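Local coordinates for putative cell adhesion protein (Parabacteroides distasonis, PDB 3LIU) that probably serves as a fimbrial subunit of the FimA/Mfa1 family that assembles into pili and supports cell adhesion, at residues 315-320 with 367-372. Numbering follows the deposited sequence.
Sequences YTYLPQ and IGPGSE
Near the C-terminal end of strand 308-319, the ring of Tyr315 lies flat against the Gly368-Pro369 backbone of the loop joining strands 358-366 and 383-391. The side chain reaches that loop because CG is anti to the backbone N (chi1 171°). The tight part is defined first by Gly368 O, which sits 3.5 Å above the centre of the Tyr315 ring. Tyr315 CE2 comes within 3.3 Å of Pro369 N. At the ring's tip, Tyr315 OH is 3.2 Å from Gly368 CA. Gly368 itself is fully extended (phi 175°, psi 178°), and a CB there would point away from Tyr315 and crowd Pro369 CD. The Pro369 pyrrolidine adds a looser apolar touch, its CD 3.9 Å from Tyr315 CE2. Farther along the strand the packing thins: Tyr317, partly exposed, brings only CE1 near the proline, 4.4 Å from Pro369 CG. Polar atoms at the tight end bond elsewhere in the chain, Tyr315 OH to Ser195 OG and Gly368 O to Tyr333 OH. An alanine at Tyr315 would remove the ring and its hydroxyl, and would probably loosen the Gly368-Pro369 part of the loop against the strand while losing the link to Ser195. The two segments therefore meet through van der Waals packing of an aromatic face on a peptide, with directional bonding supplied by the neighbouring strands 193-213 and 326-336.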
loop_
_atom_site.group_PDB
_atom_site.type_symbol
_atom_site.label_atom_id
_atom_site.label_comp_id
_atom_site.label_asym_id
_atom_site.label_seq_id
_atom_site.Cartn_x
_atom_site.Cartn_y
_atom_site.Cartn_z
ATOM N N TYR A 315 11.260 12.717 25.745
ATOM C CA TYR A 315 10.490 12.061 26.807
ATOM C C TYR A 315 11.010 12.562 28.127
ATOM O O TYR A 315 12.223 12.556 28.396
ATOM C CB TYR A 315 10.616 10.536 26.707
ATOM C CG TYR A 315 10.039 9.773 27.882
ATOM C CD1 TYR A 315 8.664 9.507 27.983
ATOM C CD2 TYR A 315 10.859 9.331 28.897
ATOM C CE1 TYR A 315 8.148 8.805 29.086
ATOM C CE2 TYR A 315 10.362 8.637 29.989
ATOM C CZ TYR A 315 9.026 8.374 30.087
ATOM O OH TYR A 315 8.599 7.700 31.202
ATOM N N THR A 316 10.081 12.984 28.958
ATOM C CA THR A 316 10.398 13.519 30.268
ATOM C C THR A 316 9.776 12.627 31.354
ATOM O O THR A 316 8.597 12.264 31.272
ATOM C CB THR A 316 9.852 14.973 30.372
ATOM O OG1 THR A 316 10.370 15.750 29.280
ATOM C CG2 THR A 316 10.223 15.603 31.695
ATOM N N TYR A 317 10.570 12.287 32.368
ATOM C CA TYR A 317 10.093 11.472 33.474
ATOM C C TYR A 317 10.621 12.010 34.801
ATOM O O TYR A 317 11.582 12.771 34.835
ATOM C CB TYR A 317 10.527 10.033 33.290
ATOM C CG TYR A 317 12.024 9.858 33.261
ATOM C CD1 TYR A 317 12.763 10.206 32.125
ATOM C CD2 TYR A 317 12.698 9.321 34.358
ATOM C CE1 TYR A 317 14.120 10.023 32.089
ATOM C CE2 TYR A 317 14.067 9.162 34.345
ATOM C CZ TYR A 317 14.780 9.514 33.213
ATOM O OH TYR A 317 16.155 9.376 33.190
ATOM N N LEU A 318 9.954 11.623 35.882
ATOM C CA LEU A 318 10.371 11.978 37.245
ATOM C C LEU A 318 10.795 10.713 37.951
ATOM O O LEU A 318 9.953 9.884 38.281
ATOM C CB LEU A 318 9.237 12.645 38.016
ATOM C CG LEU A 318 9.609 13.150 39.418
ATOM C CD1 LEU A 318 10.657 14.281 39.358
ATOM C CD2 LEU A 318 8.350 13.631 40.102
ATOM N N PRO A 319 12.095 10.549 38.167
ATOM C CA PRO A 319 12.569 9.396 38.924
ATOM C C PRO A 319 12.017 9.383 40.346
ATOM O O PRO A 319 11.899 10.444 40.975
ATOM C CB PRO A 319 14.094 9.583 38.933
ATOM C CG PRO A 319 14.379 10.493 37.835
ATOM C CD PRO A 319 13.206 11.390 37.708
ATOM N N GLN A 320 11.623 8.202 40.812
ATOM C CA GLN A 320 11.278 7.969 42.228
ATOM C C GLN A 320 12.090 8.842 43.204
ATOM O O GLN A 320 13.324 8.686 43.323
ATOM C CB GLN A 320 11.554 6.493 42.563
ATOM C CG GLN A 320 10.987 6.009 43.891
ATOM C CD GLN A 320 9.562 5.497 43.736
ATOM O OE1 GLN A 320 8.792 6.003 42.909
ATOM N NE2 GLN A 320 9.207 4.487 44.523
ATOM N N ILE A 367 5.781 4.689 27.726
ATOM C CA ILE A 367 5.838 4.422 29.168
ATOM C C ILE A 367 7.251 4.486 29.776
ATOM O O ILE A 367 7.473 4.064 30.906
ATOM C CB ILE A 367 5.159 3.057 29.514
ATOM C CG1 ILE A 367 5.957 1.881 28.944
ATOM C CG2 ILE A 367 3.682 3.048 28.983
ATOM C CD1 ILE A 367 5.605 0.545 29.616
ATOM N N GLY A 368 8.201 5.046 29.039
ATOM C CA GLY A 368 9.582 5.119 29.505
ATOM C C GLY A 368 10.432 5.701 28.405
ATOM O O GLY A 368 9.908 6.015 27.327
ATOM N N PRO A 369 11.741 5.890 28.670
ATOM C CA PRO A 369 12.613 6.489 27.682
ATOM C C PRO A 369 12.816 5.528 26.517
ATOM O O PRO A 369 12.891 4.313 26.705
ATOM C CB PRO A 369 13.933 6.686 28.433
ATOM C CG PRO A 369 13.678 6.310 29.855
ATOM C CD PRO A 369 12.503 5.403 29.831
ATOM N N GLY A 370 12.918 6.092 25.329
ATOM C CA GLY A 370 13.184 5.344 24.139
ATOM C C GLY A 370 14.663 5.140 23.959
ATOM O O GLY A 370 15.459 5.395 24.857
ATOM N N SER A 371 15.025 4.679 22.774
ATOM C CA SER A 371 16.411 4.410 22.417
ATOM C C SER A 371 16.980 5.618 21.747
ATOM O O SER A 371 16.283 6.299 20.992
ATOM C CB SER A 371 16.507 3.225 21.450
ATOM O OG SER A 371 17.845 3.029 20.998
ATOM N N GLU A 372 18.277 5.830 21.939
ATOM C CA GLU A 372 18.963 6.908 21.243
ATOM C C GLU A 372 19.153 6.537 19.767
ATOM O O GLU A 372 19.431 7.412 18.970
ATOM C CB GLU A 372 20.276 7.329 21.958
ATOM C CG GLU A 372 19.981 7.895 23.349
ATOM C CD GLU A 372 21.198 8.479 24.116
ATOM O OE1 GLU A 372 22.336 8.035 23.849
ATOM O OE2 GLU A 372 20.994 9.371 25.009
#